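Local coordinates for protein putative TetR-family transcriptional regulator (Bordetella parapertussis 12822, PDB 3CCY) that probably binds DNA as a dimeric transcriptional regulator of the TetR family, most likely acting as a repressor, at residues 24-29 against 38-43; 30-35 against 56-61. One frame throughout, in Å; residues are numbered along the deposited sequence.

Interaction 1: 24-29 against 38-43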
# COMPACT_ATOMS: atom_id res chain seq x y z
N ALA A 24 -1.50 -15.71 -11.61
CA ALA A 24 -1.34 -14.95 -10.37
C ALA A 24 0.11 -14.52 -10.20
O ALA A 24 0.38 -13.36 -9.91
CB ALA A 24 -1.81 -15.78 -9.19
N ALA A 25 1.04 -15.45 -10.40
CA ALA A 25 2.46 -15.12 -10.28
C ALA A 25 2.91 -14.00 -11.24
O ALA A 25 3.60 -13.07 -10.84
CB ALA A 25 3.33 -16.36 -10.44
N MSE A 26 2.48 -14.06 -12.49
CA MSE A 26 2.86 -13.02 -13.45
C MSE A 26 2.20 -11.66 -13.20
O MSE A 26 2.88 -10.63 -13.25
CB MSE A 26 2.63 -13.48 -14.87
CG MSE A 26 3.77 -14.35 -15.37
SE MSE A 26 3.53 -14.98 -17.17
CE MSE A 26 2.15 -16.32 -16.81
N PHE A 27 0.90 -11.66 -12.91
CA PHE A 27 0.17 -10.44 -12.59
C PHE A 27 0.79 -9.71 -11.39
O PHE A 27 0.67 -8.48 -11.27
CB PHE A 27 -1.31 -10.73 -12.26
CG PHE A 27 -2.13 -11.25 -13.42
CD1 PHE A 27 -1.69 -11.15 -14.74
CD2 PHE A 27 -3.39 -11.79 -13.18
CE1 PHE A 27 -2.48 -11.62 -15.79
CE2 PHE A 27 -4.18 -12.26 -14.22
CZ PHE A 27 -3.72 -12.17 -15.53
N ALA A 28 1.40 -10.48 -10.49
CA ALA A 28 2.01 -9.95 -9.26
C ALA A 28 3.46 -9.47 -9.42
O ALA A 28 3.89 -8.60 -8.66
CB ALA A 28 1.89 -10.96 -8.10
N ARG A 29 4.22 -10.01 -10.39
CA ARG A 29 5.54 -9.45 -10.73
C ARG A 29 5.37 -8.24 -11.66
O ARG A 29 5.46 -7.10 -11.20
CB ARG A 29 6.50 -10.46 -11.37
CG ARG A 29 6.52 -11.87 -10.81
CD ARG A 29 7.00 -11.94 -9.36
NE ARG A 29 6.80 -13.29 -8.81
CZ ARG A 29 5.67 -13.72 -8.27
NH1 ARG A 29 4.61 -12.92 -8.18
NH2 ARG A 29 5.58 -14.97 -7.80
N GLY A 38 -0.88 -14.96 -24.19
CA GLY A 38 0.22 -15.74 -24.76
C GLY A 38 1.26 -16.09 -23.72
O GLY A 38 1.72 -17.24 -23.66
N ASP A 39 1.64 -15.10 -22.90
CA ASP A 39 2.55 -15.30 -21.76
C ASP A 39 2.08 -16.43 -20.83
O ASP A 39 2.88 -17.27 -20.42
CB ASP A 39 2.67 -14.00 -20.95
CG ASP A 39 3.42 -12.90 -21.69
OD1 ASP A 39 4.27 -13.22 -22.55
OD2 ASP A 39 3.17 -11.71 -21.40
N ILE A 40 0.78 -16.43 -20.51
CA ILE A 40 0.16 -17.47 -19.68
C ILE A 40 0.19 -18.84 -20.40
O ILE A 40 0.57 -19.85 -19.69
CB ILE A 40 -1.28 -17.08 -19.28
CG1 ILE A 40 -1.27 -15.75 -18.46
CG2 ILE A 40 -1.98 -18.23 -18.45
CD1 ILE A 40 -2.65 -14.98 -18.61
N ALA A 41 -0.19 -18.84 -21.69
CA ALA A 41 -0.24 -20.08 -22.44
C ALA A 41 1.06 -20.86 -22.31
O ALA A 41 1.05 -22.07 -21.99
CB ALA A 41 -0.62 -19.79 -23.92
N ARG A 42 2.19 -20.12 -22.49
CA ARG A 42 3.52 -20.71 -22.47
C ARG A 42 4.14 -20.83 -21.07
O ARG A 42 5.17 -21.49 -20.91
CB ARG A 42 4.45 -19.95 -23.42
CG ARG A 42 4.12 -20.13 -24.92
CD ARG A 42 4.75 -19.03 -25.77
NE ARG A 42 4.52 -17.69 -25.20
CZ ARG A 42 5.37 -17.04 -24.41
NH1 ARG A 42 6.54 -17.57 -24.08
NH2 ARG A 42 5.05 -15.83 -23.95
N ALA A 43 3.53 -20.22 -20.06
CA ALA A 43 3.97 -20.44 -18.68
C ALA A 43 3.47 -21.79 -18.16
O ALA A 43 4.12 -22.42 -17.33
CB ALA A 43 3.51 -19.31 -17.76

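Interaction 2: 30-35 against 56-61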
# COMPACT_ATOMS: atom_id res chain seq x y z
N GLN A 30 5.12 -8.49 -12.95
CA GLN A 30 5.03 -7.43 -13.97
C GLN A 30 3.69 -6.71 -14.06
O GLN A 30 3.62 -5.59 -14.60
CB GLN A 30 5.43 -7.92 -15.37
CG GLN A 30 4.67 -9.14 -15.88
CD GLN A 30 5.49 -10.42 -15.79
OE1 GLN A 30 6.08 -10.72 -14.74
NE2 GLN A 30 5.54 -11.17 -16.88
N GLY A 31 2.63 -7.34 -13.55
CA GLY A 31 1.30 -6.73 -13.55
C GLY A 31 0.37 -7.27 -14.62
O GLY A 31 0.76 -8.09 -15.46
N TYR A 32 -0.87 -6.78 -14.60
CA TYR A 32 -1.92 -7.28 -15.48
C TYR A 32 -1.74 -6.89 -16.95
O TYR A 32 -1.68 -7.76 -17.82
CB TYR A 32 -3.30 -6.86 -14.96
CG TYR A 32 -4.46 -7.38 -15.78
CD1 TYR A 32 -5.02 -8.63 -15.52
CD2 TYR A 32 -4.99 -6.62 -16.83
CE1 TYR A 32 -6.08 -9.11 -16.27
CE2 TYR A 32 -6.05 -7.10 -17.59
CZ TYR A 32 -6.59 -8.34 -17.31
OH TYR A 32 -7.64 -8.80 -18.07
N SER A 33 -1.64 -5.59 -17.24
CA SER A 33 -1.50 -5.11 -18.63
C SER A 33 -0.20 -5.60 -19.26
O SER A 33 -0.13 -5.78 -20.47
CB SER A 33 -1.58 -3.59 -18.71
OG SER A 33 -0.54 -2.99 -17.96
N GLU A 34 0.82 -5.81 -18.43
CA GLU A 34 2.12 -6.32 -18.87
C GLU A 34 2.07 -7.79 -19.29
O GLU A 34 2.79 -8.21 -20.20
CB GLU A 34 3.17 -6.10 -17.78
CG GLU A 34 3.67 -4.65 -17.66
CD GLU A 34 4.79 -4.33 -18.65
OE1 GLU A 34 4.50 -3.82 -19.77
OE2 GLU A 34 5.97 -4.59 -18.31
N THR A 35 1.21 -8.57 -18.62
CA THR A 35 1.06 -10.01 -18.86
C THR A 35 -0.02 -10.29 -19.91
O THR A 35 -1.16 -9.87 -19.76
CB THR A 35 0.66 -10.74 -17.53
OG1 THR A 35 1.58 -10.39 -16.49
CG2 THR A 35 0.64 -12.26 -17.71
N ASP A 56 -12.80 -17.50 -20.70
CA ASP A 56 -13.23 -16.75 -21.89
C ASP A 56 -12.35 -15.54 -22.19
O ASP A 56 -12.35 -15.02 -23.31
CB ASP A 56 -14.69 -16.28 -21.74
CG ASP A 56 -15.68 -17.43 -21.66
OD1 ASP A 56 -16.71 -17.26 -20.97
OD2 ASP A 56 -15.43 -18.50 -22.28
N SER A 57 -11.60 -15.09 -21.20
CA SER A 57 -10.83 -13.87 -21.33
C SER A 57 -9.71 -13.83 -20.30
O SER A 57 -9.69 -14.61 -19.34
CB SER A 57 -11.76 -12.65 -21.17
OG SER A 57 -11.03 -11.43 -21.07
N LYS A 58 -8.77 -12.92 -20.51
CA LYS A 58 -7.75 -12.55 -19.54
C LYS A 58 -8.44 -12.00 -18.29
O LYS A 58 -8.02 -12.27 -17.16
CB LYS A 58 -6.82 -11.52 -20.19
CG LYS A 58 -5.55 -11.19 -19.45
CD LYS A 58 -4.81 -10.08 -20.19
CE LYS A 58 -3.94 -9.26 -19.25
NZ LYS A 58 -3.32 -8.04 -19.87
N GLU A 59 -9.52 -11.23 -18.50
CA GLU A 59 -10.33 -10.67 -17.40
C GLU A 59 -11.02 -11.76 -16.59
O GLU A 59 -11.16 -11.62 -15.38
CB GLU A 59 -11.38 -9.69 -17.92
CG GLU A 59 -10.80 -8.50 -18.68
CD GLU A 59 -11.87 -7.53 -19.15
OE1 GLU A 59 -12.79 -7.94 -19.89
OE2 GLU A 59 -11.78 -6.33 -18.78
N ALA A 60 -11.44 -12.83 -17.27
CA ALA A 60 -12.07 -13.98 -16.62
C ALA A 60 -11.10 -14.69 -15.67
O ALA A 60 -11.47 -15.07 -14.56
CB ALA A 60 -12.61 -14.96 -17.67
N VAL A 61 -9.85 -14.86 -16.12
CA VAL A 61 -8.78 -15.40 -15.27
C VAL A 61 -8.61 -14.53 -14.03
O VAL A 61 -8.60 -15.04 -12.92
CB VAL A 61 -7.44 -15.54 -16.03
CG1 VAL A 61 -6.36 -16.10 -15.12
CG2 VAL A 61 -7.61 -16.43 -17.26

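Interaction 1: 24-29 against 38-43
In the N-terminal DNA-binding domain of this TetR-family regulator, Met26 of helix 15-29 packs on Asp39, Ile40 and Ala43 of helix 37-43, the first helix of the predicted helix-turn-helix motif. The axes of the two short segments pass 10.9 Å apart and cross at 133°, their directions more opposed than aligned, and most of the gap is spanned by Met26, modelled as selenomethionine. Its side chain is extended through chi2 and bends only at chi3 (-73°), which turns the terminal methyl onto the second helix. There CE lies 3.4 Å from Ala43 CB, tighter than ordinary carbon-carbon contact, and 3.7 Å from Ile40 CA. Ile40 CG1 completes this apolar surround at 3.8 Å from Met26 CE. The selenium lies farther from Ala43, with Asp39 CB 4.0 Å from Met26 SE. A second, looser touch brings Phe27 CZ to 4.3 Å from Ile40 CD1, the methyl approaching the ring obliquely. Thr35, from the connecting loop, touches Met26, Phe27 and Ile40, and Leu51 packs on Ile40 as well. The carboxylate of Asp39 is engaged close to its own helix: OD1 forms a salt bridge with Arg42 NH2 at 3.1 Å, lying in the guanidinium plane, while OD2 accepts from Ser36 N, just ahead of helix 37-43. Arg22 NE of helix 15-29 donates to Ala43 O, a polar tie between the same helices. Within the two segments, by contrast, no hydrogen bond crosses, and the contact rests on non-directional packing centred on the Met26 methyl.

Interaction 2: 30-35 against 56-61
The ring of Tyr32 carries Lys58 over one face: CE lies 3.4 Å from the ring centroid, close to the normal, in a CH-pi contact. Lys58 NZ, at 4.0 Å from the same centroid and 25° off the normal, adds a cation-pi interaction. At the ring edge, in plane, sits the carbonyl oxygen of Lys58, and Tyr32 OH comes within 3.1 Å of Glu59 N near that plane. The angle of this last approach is too poor for a hydrogen bond, and Glu59 N instead donates to Ser57 OG at 3.0 Å. Ser57, the N-cap residue of helix 58-81, caps it through this bond. The Tyr32 ring also meets that of Phe27, their planes steeply inclined. Tyr32 holds CG anti to its backbone N (chi1 -177°), while Lys58 is extended along its whole length, which carries NZ across the ring face to the loop backbone. There NZ donates to Tyr32 O at 2.6 Å, from 44° above the carbonyl plane. A further bond, from NZ to Thr35 O, is weak and the position of that oxygen is uncertain. In the TetR-type DNA-binding domain the Tyr32-Lys58 pairing joins the turn between helix 15-29 and helix 37-43 to the start of helix 58-81, which follows the predicted helix-turn-helix motif. Gly31, with positive phi, is where the chain leaves helix 15-29; its carbonyl oxygen accepts from Thr35 OG1 at 2.7 Å, closing the turn on itself. Ile37 also touches Lys58, and Pro120 lies against Glu59. Ser33 OG is hydrogen-bonded to Ser33 OG of the second subunit.

Overall arrangement
The two contacts have centres about 8 Å apart, on the same side of the chain's centre, and both belong to the N-terminal DNA-binding domain. Along the chain their segments alternate: 24-29, 30-35, 38-43, then 56-61. The loop of interaction 2 therefore directly continues the helix of interaction 1 and leads on to its partner helix. They also touch, with Phe27 CD1 3.7 Å from Thr35 CB. Apolar packing in interaction 1 and a lysine packed on a tyrosine ring in interaction 2 thus link the helix before the predicted helix-turn-helix motif, the motif's first helix and the helix after it.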